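Local coordinates for carbon monoxide dehydrogenase (Thermococcus sp. AM4, PDB 6T7J), which catalyses the oxidation of carbon monoxide to carbon dioxide, probably with ferredoxin as electron acceptor, and is seen here in a nickel-free form, at residues 181-186 / 226-231; 197-202 / 216-221; 565-568 / 573-576. All coordinates share one frame; numbering follows the deposited sequence.

Contact 1. Residues 181-186 / 226-231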
loop_
_atom_site.group_PDB
_atom_site.type_symbol
_atom_site.label_atom_id
_atom_site.label_comp_id
_atom_site.label_asym_id
_atom_site.label_seq_id
_atom_site.Cartn_x
_atom_site.Cartn_y
_atom_site.Cartn_z
ATOM N N LYS A 181 23.190 13.664 6.527
ATOM C CA LYS A 181 23.045 15.068 6.189
ATOM C C LYS A 181 22.410 15.245 4.814
ATOM O O LYS A 181 21.599 16.156 4.609
ATOM C CB LYS A 181 24.411 15.749 6.252
ATOM C CG LYS A 181 24.377 17.246 6.034
ATOM C CD LYS A 181 23.525 17.936 7.087
ATOM C CE LYS A 181 22.566 18.935 6.455
ATOM N NZ LYS A 181 23.286 20.061 5.791
ATOM N N VAL A 182 22.767 14.375 3.864
ATOM C CA VAL A 182 22.156 14.418 2.535
ATOM C C VAL A 182 20.651 14.207 2.636
ATOM O O VAL A 182 19.854 14.998 2.111
ATOM C CB VAL A 182 22.807 13.366 1.617
ATOM C CG1 VAL A 182 21.923 13.091 0.411
ATOM C CG2 VAL A 182 24.189 13.820 1.183
ATOM N N TRP A 183 20.239 13.131 3.312
ATOM C CA TRP A 183 18.820 12.829 3.461
ATOM C C TRP A 183 18.096 13.906 4.255
ATOM O O TRP A 183 16.913 14.169 4.006
ATOM C CB TRP A 183 18.641 11.470 4.136
ATOM C CG TRP A 183 19.245 10.326 3.384
ATOM C CD1 TRP A 183 19.353 10.202 2.031
ATOM C CD2 TRP A 183 19.817 9.137 3.944
ATOM N NE1 TRP A 183 19.958 9.011 1.712
ATOM C CE2 TRP A 183 20.254 8.339 2.870
ATOM C CE3 TRP A 183 20.002 8.671 5.249
ATOM C CZ2 TRP A 183 20.864 7.099 3.060
ATOM C CZ3 TRP A 183 20.610 7.440 5.436
ATOM C CH2 TRP A 183 21.034 6.669 4.347
ATOM N N GLU A 184 18.780 14.533 5.217
ATOM C CA GLU A 184 18.159 15.604 5.987
ATOM C C GLU A 184 17.909 16.830 5.117
ATOM O O GLU A 184 16.826 17.425 5.164
ATOM C CB GLU A 184 19.039 15.956 7.187
ATOM C CG GLU A 184 18.520 17.097 8.041
ATOM C CD GLU A 184 19.463 17.435 9.179
ATOM O OE1 GLU A 184 19.282 18.499 9.808
ATOM O OE2 GLU A 184 20.387 16.636 9.444
ATOM N N LYS A 185 18.904 17.223 4.316
ATOM C CA LYS A 185 18.715 18.345 3.399
ATOM C C LYS A 185 17.613 18.047 2.389
ATOM O O LYS A 185 16.798 18.922 2.069
ATOM C CB LYS A 185 20.030 18.672 2.686
ATOM C CG LYS A 185 20.147 20.120 2.230
ATOM C CD LYS A 185 20.600 20.221 0.777
ATOM C CE LYS A 185 19.424 20.126 -0.191
ATOM N NZ LYS A 185 18.468 21.262 -0.043
ATOM N N ALA A 186 17.565 16.812 1.885
ATOM C CA ALA A 186 16.503 16.428 0.961
ATOM C C ALA A 186 15.163 16.238 1.663
ATOM O O ALA A 186 14.120 16.282 1.001
ATOM C CB ALA A 186 16.887 15.148 0.220
ATOM N N ASP A 226 13.078 0.931 3.988
ATOM C CA ASP A 226 13.337 -0.477 3.693
ATOM C C ASP A 226 14.806 -0.828 3.920
ATOM O O ASP A 226 15.137 -1.659 4.774
ATOM C CB ASP A 226 12.922 -0.801 2.254
ATOM C CG ASP A 226 13.173 -2.263 1.874
ATOM O OD1 ASP A 226 13.610 -3.061 2.733
ATOM O OD2 ASP A 226 12.924 -2.621 0.702
ATOM N N GLY A 227 15.703 -0.199 3.158
ATOM C CA GLY A 227 17.069 -0.692 3.071
ATOM C C GLY A 227 17.854 -0.518 4.356
ATOM O O GLY A 227 18.532 -1.443 4.812
ATOM N N TRP A 228 17.782 0.667 4.954
ATOM C CA TRP A 228 18.583 0.993 6.125
ATOM C C TRP A 228 17.889 0.654 7.441
ATOM O O TRP A 228 18.387 1.037 8.505
ATOM C CB TRP A 228 18.964 2.474 6.099
ATOM C CG TRP A 228 20.091 2.770 5.158
ATOM C CD1 TRP A 228 19.995 3.296 3.904
ATOM C CD2 TRP A 228 21.485 2.543 5.394
ATOM N NE1 TRP A 228 21.244 3.416 3.344
ATOM C CE2 TRP A 228 22.177 2.960 4.240
ATOM C CE3 TRP A 228 22.217 2.034 6.472
ATOM C CZ2 TRP A 228 23.564 2.881 4.130
ATOM C CZ3 TRP A 228 23.594 1.953 6.361
ATOM C CH2 TRP A 228 24.253 2.376 5.200
ATOM N N SER A 229 16.765 -0.058 7.399
ATOM C CA SER A 229 16.064 -0.412 8.627
ATOM C C SER A 229 15.434 -1.795 8.526
ATOM O O SER A 229 15.915 -2.744 9.153
ATOM C CB SER A 229 15.000 0.635 8.956
ATOM O OG SER A 229 14.304 0.297 10.142
ATOM N N GLY A 230 14.362 -1.918 7.743
ATOM C CA GLY A 230 13.640 -3.172 7.615
ATOM C C GLY A 230 14.485 -4.324 7.111
ATOM O O GLY A 230 14.646 -5.334 7.802
ATOM N N SER A 231 15.026 -4.187 5.898
ATOM C CA SER A 231 15.938 -5.203 5.381
ATOM C C SER A 231 17.173 -5.330 6.264
ATOM O O SER A 231 17.692 -6.436 6.472
ATOM C CB SER A 231 16.335 -4.864 3.944
ATOM O OG SER A 231 15.455 -5.465 3.011
#
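Trp183 and Trp228 meet in a T-shaped (edge-to-face) stack. The six-membered ring of Trp183 turns its far edge toward the face of the five-membered ring of Trp228. Their centroids are 4.9 Å apart and the planes stand at 60°. The atom that leads is Trp183 CH2, which lies 3.4 Å from Trp228 NE1. It sits above the pyrrole face but is displaced toward the rim. Trp183 CH2 also lies 3.6 Å from Trp228 CD1, and Trp183 CZ2 follows at 3.7 Å from Trp228 NE1. The backbones stay well apart, with 12.1 Å between Trp183 CA and Trp228 CA, and the two indoles bridge that distance. In Trp183, CG lies anti to the carbonyl carbon (chi1 -60°), which carries the indole out from helix 177-186 toward helix 212-242.

Both indole N-H groups are used. Trp183 NE1 hydrogen-bonds to Ala569 O, and Trp228 NE1 to Ser570 OG. The two anchors are consecutive residues, so one short piece of chain at the end of helix 558-569 fixes both rings. Leu189 packs on Trp183 and Leu172 on Trp228. Further out, the helix under Trp228 has a wider pi-type turn, in which Ser231 N bonds to Asp226 O at 2.8 Å. Asp226 OD1 takes a bond from Ser231 OG on its syn side, while Asp226 OD2 is bonded to Ser562 and His100.

With an alanine at Trp228, the Trp183 edge would probably lose the face it rests on and Ser570 its indole partner. The contact is therefore a buried aromatic pair in which both N-H groups have acceptors; the Trp228 N-H bonds to Ser570 OG while the ring face around NE1 receives the Trp183 edge.

Contact 2. Residues 197-202 / 216-221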
loop_
_atom_site.group_PDB
_atom_site.type_symbol
_atom_site.label_atom_id
_atom_site.label_comp_id
_atom_site.label_asym_id
_atom_site.label_seq_id
_atom_site.Cartn_x
_atom_site.Cartn_y
_atom_site.Cartn_z
ATOM N N VAL A 197 5.045 3.168 4.202
ATOM C CA VAL A 197 4.240 2.406 3.245
ATOM C C VAL A 197 2.825 2.975 3.166
ATOM O O VAL A 197 2.281 3.217 2.075
ATOM C CB VAL A 197 4.225 0.912 3.622
ATOM C CG1 VAL A 197 3.067 0.196 2.935
ATOM C CG2 VAL A 197 5.551 0.256 3.262
ATOM N N CYS A 198 2.211 3.210 4.329
ATOM C CA CYS A 198 0.839 3.701 4.356
ATOM C C CYS A 198 0.740 5.101 3.760
ATOM O O CYS A 198 -0.249 5.431 3.095
ATOM C CB CYS A 198 0.314 3.665 5.791
ATOM S SG CYS A 198 -1.112 4.704 6.122
ATOM N N GLU A 199 1.767 5.935 3.963
ATOM C CA GLU A 199 1.751 7.269 3.376
ATOM C C GLU A 199 1.894 7.211 1.864
ATOM O O GLU A 199 1.329 8.057 1.165
ATOM C CB GLU A 199 2.853 8.150 3.970
ATOM C CG GLU A 199 2.964 9.515 3.280
ATOM C CD GLU A 199 3.739 10.540 4.083
ATOM O OE1 GLU A 199 4.096 11.592 3.511
ATOM O OE2 GLU A 199 3.987 10.300 5.283
ATOM N N CYS A 200 2.643 6.245 1.331
ATOM C CA CYS A 200 2.641 6.093 -0.121
ATOM C C CYS A 200 1.249 5.702 -0.608
ATOM O O CYS A 200 0.734 6.273 -1.575
ATOM C CB CYS A 200 3.679 5.063 -0.578
ATOM S SG CYS A 200 5.416 5.461 -0.299
ATOM N N MET A 201 0.613 4.746 0.078
ATOM C CA MET A 201 -0.741 4.360 -0.325
ATOM C C MET A 201 -1.719 5.528 -0.225
ATOM O O MET A 201 -2.705 5.580 -0.970
ATOM C CB MET A 201 -1.230 3.176 0.511
ATOM C CG MET A 201 -0.492 1.876 0.219
ATOM S SD MET A 201 -0.198 1.624 -1.546
ATOM C CE MET A 201 -1.873 1.356 -2.135
ATOM N N HIS A 202 -1.462 6.476 0.681
ATOM C CA HIS A 202 -2.314 7.659 0.793
ATOM C C HIS A 202 -2.008 8.685 -0.297
ATOM O O HIS A 202 -2.931 9.268 -0.874
ATOM C CB HIS A 202 -2.157 8.289 2.181
ATOM C CG HIS A 202 -2.891 9.586 2.348
ATOM N ND1 HIS A 202 -2.431 10.600 3.160
ATOM C CD2 HIS A 202 -4.052 10.031 1.812
ATOM C CE1 HIS A 202 -3.275 11.616 3.116
ATOM N NE2 HIS A 202 -4.267 11.297 2.302
ATOM N N LEU A 216 8.019 11.092 -5.764
ATOM C CA LEU A 216 9.247 10.311 -5.860
ATOM C C LEU A 216 10.173 10.558 -4.673
ATOM O O LEU A 216 10.933 9.664 -4.290
ATOM C CB LEU A 216 9.950 10.611 -7.183
ATOM C CG LEU A 216 9.141 10.181 -8.412
ATOM C CD1 LEU A 216 9.963 10.291 -9.688
ATOM C CD2 LEU A 216 8.598 8.767 -8.236
ATOM N N LEU A 217 10.111 11.742 -4.058
ATOM C CA LEU A 217 10.900 11.979 -2.853
ATOM C C LEU A 217 10.380 11.149 -1.686
ATOM O O LEU A 217 11.166 10.602 -0.898
ATOM C CB LEU A 217 10.894 13.468 -2.502
ATOM C CG LEU A 217 11.790 14.373 -3.349
ATOM C CD1 LEU A 217 11.567 15.834 -2.997
ATOM C CD2 LEU A 217 13.253 13.993 -3.185
ATOM N N HIS A 218 9.057 11.024 -1.562
ATOM C CA HIS A 218 8.541 10.120 -0.541
ATOM C C HIS A 218 8.842 8.667 -0.882
ATOM O O HIS A 218 9.031 7.848 0.022
ATOM C CB HIS A 218 7.042 10.304 -0.338
ATOM C CG HIS A 218 6.486 9.428 0.741
ATOM N ND1 HIS A 218 5.641 8.371 0.481
ATOM C CD2 HIS A 218 6.687 9.430 2.080
ATOM C CE1 HIS A 218 5.325 7.778 1.620
ATOM N NE2 HIS A 218 5.954 8.393 2.602
ATOM N N GLY A 219 8.877 8.325 -2.171
ATOM C CA GLY A 219 9.354 7.006 -2.553
ATOM C C GLY A 219 10.778 6.762 -2.098
ATOM O O GLY A 219 11.121 5.666 -1.647
ATOM N N ILE A 220 11.625 7.786 -2.210
ATOM C CA ILE A 220 12.993 7.693 -1.705
ATOM C C ILE A 220 12.984 7.450 -0.199
ATOM O O ILE A 220 13.714 6.594 0.316
ATOM C CB ILE A 220 13.783 8.963 -2.074
ATOM C CG1 ILE A 220 14.285 8.875 -3.519
ATOM C CG2 ILE A 220 14.943 9.179 -1.110
ATOM C CD1 ILE A 220 14.594 10.213 -4.142
ATOM N N ARG A 221 12.149 8.203 0.525
ATOM C CA ARG A 221 12.051 8.027 1.974
ATOM C C ARG A 221 11.610 6.611 2.340
ATOM O O ARG A 221 12.154 5.998 3.268
ATOM C CB ARG A 221 11.085 9.058 2.562
ATOM C CG ARG A 221 10.771 8.853 4.041
ATOM C CD ARG A 221 10.334 10.152 4.711
ATOM N NE ARG A 221 9.109 10.694 4.131
ATOM C CZ ARG A 221 8.576 11.866 4.464
ATOM N NH1 ARG A 221 9.162 12.628 5.381
ATOM N NH2 ARG A 221 7.457 12.278 3.881
#
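Glu199 and His218 face each other in an antiparallel helix pair, formed by helix 193-203 and the start of the long helix 212-242. The axes of segments 197-202 and 216-221 approach to 9.9 Å and run at 162° to each other. The side chain of Glu199 lies flat over one face of the His218 imidazole. Carboxylate and ring planes differ by only 14°, so the two groups are stacked. Glu199 CG is 3.3 Å from His218 NE2, and Glu199 CD is 3.4 Å from the same nitrogen. His218 reaches this place with CG anti to its own N (chi1 -178°), which sends the ring straight across to the other helix. Cys200 SG approaches the ring obliquely, 3.7 Å from its centroid. The separation of Cys200 SG from His218 CE1 is so short that the exact fit there is doubtful.

Glu199 OE1 also forms a salt bridge with Arg221 NH2 at 3.5 Å, the carboxylate and guanidinium planes being steeply inclined to each other. The carboxylate has two further cations, Arg203 at OE1 and Arg191 at OE2. This buried acid is thus held by three arginines, which probably keep it ionised. His218 NE2 makes a weak hydrogen bond to Glu196 OE1.

Helix 81-115 packs against helix 193-203, where Leu90 and Ala94 touch Cys200. Helix 586-595 lies against Leu216. Helix 193-203 also belongs to the dimer interface: His202 ND1 bonds to Asp102 of the second subunit, and Met201 packs on Met201 of that subunit.

Contact 3. Residues 565-568 / 573-576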
loop_
_atom_site.group_PDB
_atom_site.type_symbol
_atom_site.label_atom_id
_atom_site.label_comp_id
_atom_site.label_asym_id
_atom_site.label_seq_id
_atom_site.Cartn_x
_atom_site.Cartn_y
_atom_site.Cartn_z
ATOM N N THR A 565 15.722 1.745 -5.670
ATOM C CA THR A 565 15.479 3.111 -5.225
ATOM C C THR A 565 16.318 3.454 -4.000
ATOM O O THR A 565 16.861 4.559 -3.913
ATOM C CB THR A 565 13.993 3.325 -4.939
ATOM O OG1 THR A 565 13.231 3.010 -6.110
ATOM C CG2 THR A 565 13.732 4.774 -4.546
ATOM N N TYR A 566 16.451 2.526 -3.045
ATOM C CA TYR A 566 17.262 2.865 -1.880
ATOM C C TYR A 566 18.752 2.743 -2.159
ATOM O O TYR A 566 19.554 3.359 -1.447
ATOM C CB TYR A 566 16.846 2.049 -0.642
ATOM C CG TYR A 566 17.247 0.584 -0.516
ATOM C CD1 TYR A 566 18.580 0.188 -0.470
ATOM C CD2 TYR A 566 16.276 -0.395 -0.355
ATOM C CE1 TYR A 566 18.928 -1.143 -0.325
ATOM C CE2 TYR A 566 16.616 -1.728 -0.205
ATOM C CZ TYR A 566 17.941 -2.095 -0.191
ATOM O OH TYR A 566 18.279 -3.420 -0.040
ATOM N N PHE A 567 19.145 1.997 -3.192
ATOM C CA PHE A 567 20.516 2.103 -3.671
ATOM C C PHE A 567 20.778 3.503 -4.206
ATOM O O PHE A 567 21.706 4.187 -3.759
ATOM C CB PHE A 567 20.791 1.044 -4.739
ATOM C CG PHE A 567 21.240 -0.276 -4.177
ATOM C CD1 PHE A 567 21.768 -0.353 -2.899
ATOM C CD2 PHE A 567 21.129 -1.438 -4.921
ATOM C CE1 PHE A 567 22.179 -1.562 -2.375
ATOM C CE2 PHE A 567 21.540 -2.653 -4.400
ATOM C CZ PHE A 567 22.066 -2.714 -3.126
ATOM N N VAL A 568 19.935 3.966 -5.135
ATOM C CA VAL A 568 20.057 5.333 -5.641
ATOM C C VAL A 568 20.122 6.323 -4.483
ATOM O O VAL A 568 21.046 7.139 -4.389
ATOM C CB VAL A 568 18.896 5.661 -6.598
ATOM C CG1 VAL A 568 18.873 7.148 -6.911
ATOM C CG2 VAL A 568 19.017 4.849 -7.882
ATOM N N PHE A 573 25.248 4.932 -8.203
ATOM C CA PHE A 573 24.773 4.803 -9.574
ATOM C C PHE A 573 24.226 3.397 -9.798
ATOM O O PHE A 573 24.946 2.409 -9.622
ATOM C CB PHE A 573 25.937 5.106 -10.518
ATOM C CG PHE A 573 25.609 4.984 -11.975
ATOM C CD1 PHE A 573 24.930 5.993 -12.635
ATOM C CD2 PHE A 573 26.018 3.872 -12.695
ATOM C CE1 PHE A 573 24.642 5.885 -13.983
ATOM C CE2 PHE A 573 25.732 3.758 -14.041
ATOM C CZ PHE A 573 25.049 4.767 -14.685
ATOM N N THR A 574 22.954 3.304 -10.181
ATOM C CA THR A 574 22.228 2.038 -10.192
ATOM C C THR A 574 21.674 1.765 -11.584
ATOM O O THR A 574 20.834 2.522 -12.083
ATOM C CB THR A 574 21.096 2.056 -9.160
ATOM O OG1 THR A 574 21.649 2.236 -7.849
ATOM C CG2 THR A 574 20.306 0.753 -9.198
ATOM N N HIS A 575 22.129 0.672 -12.193
ATOM C CA HIS A 575 21.712 0.276 -13.530
ATOM C C HIS A 575 20.538 -0.692 -13.465
ATOM O O HIS A 575 20.474 -1.556 -12.585
ATOM C CB HIS A 575 22.872 -0.377 -14.284
ATOM C CG HIS A 575 22.439 -1.377 -15.311
ATOM N ND1 HIS A 575 22.542 -2.738 -15.119
ATOM C CD2 HIS A 575 21.897 -1.213 -16.542
ATOM C CE1 HIS A 575 22.086 -3.369 -16.188
ATOM N NE2 HIS A 575 21.686 -2.466 -17.064
ATOM N N LEU A 576 19.611 -0.540 -14.408
ATOM C CA LEU A 576 18.485 -1.447 -14.573
ATOM C C LEU A 576 18.591 -2.121 -15.933
ATOM O O LEU A 576 18.794 -1.448 -16.949
ATOM C CB LEU A 576 17.152 -0.704 -14.457
ATOM C CG LEU A 576 16.932 0.158 -13.215
ATOM C CD1 LEU A 576 15.512 0.696 -13.201
ATOM C CD2 LEU A 576 17.225 -0.635 -11.950
#
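Thr574 enters the contact from its strand and points its side chain at the last turn of helix 558-569. CB comes first, 3.7 Å from Val568 CG2. The valine and threonine side chains meet at a slant. The hydroxyl goes further. With OG1 anti to the carbonyl carbon (chi1 -61°), the oxygen reaches the helix and stops 3.4 Å from Phe567 CB. Thr574 OG1 also comes within 3.6 Å of Val568 N, but no hydrogen bond forms between them. The hydroxyl is instead bonded to Val572 O, in the short connection that leads from the helix into the strand. So its polar end is satisfied close by, and what it offers the helix is van der Waals contact. The Phe567 ring turns away from the strand and packs on Ile528 and Leu529 of helix 525-538.

The contact closes a beta-alpha-beta unit made of strand 548-552, helix 558-569 and strand 574-576. In the parallel sheet, strand 574-576 lies between strands 548-552 and 604-606. His575 pairs through its backbone with Gly550 and Ala552, Thr574 with Lys603, and Leu576 with Tyr605. Phe604 of the neighbouring strand touches both Thr574 and Val568, which ties the helix to that strand too. Helix 610-627 packs against Phe573 and His575.

Overall arrangement
Contacts 1 and 2 share helix 212-242, and their centres are 13 Å apart. Their other helices, 177-186 and 193-203, follow each other in the chain. Helix 558-569 of contact 3 rests against helix 212-242 and so meets both. Gly227 CA lies 3.5 Å from Tyr566 CE2, joining contacts 1 and 3. Gly219 O lies 4.0 Å from Thr565 CG2, joining contacts 2 and 3, whose centres are 17 Å apart. Helix 558-569 also leads to the active site: Lys559 near its start, with Met556 and Ser557 just before, lines the pocket of the broken, nickel-free cluster. The Phe567 side chain is about 11 Å from that cluster.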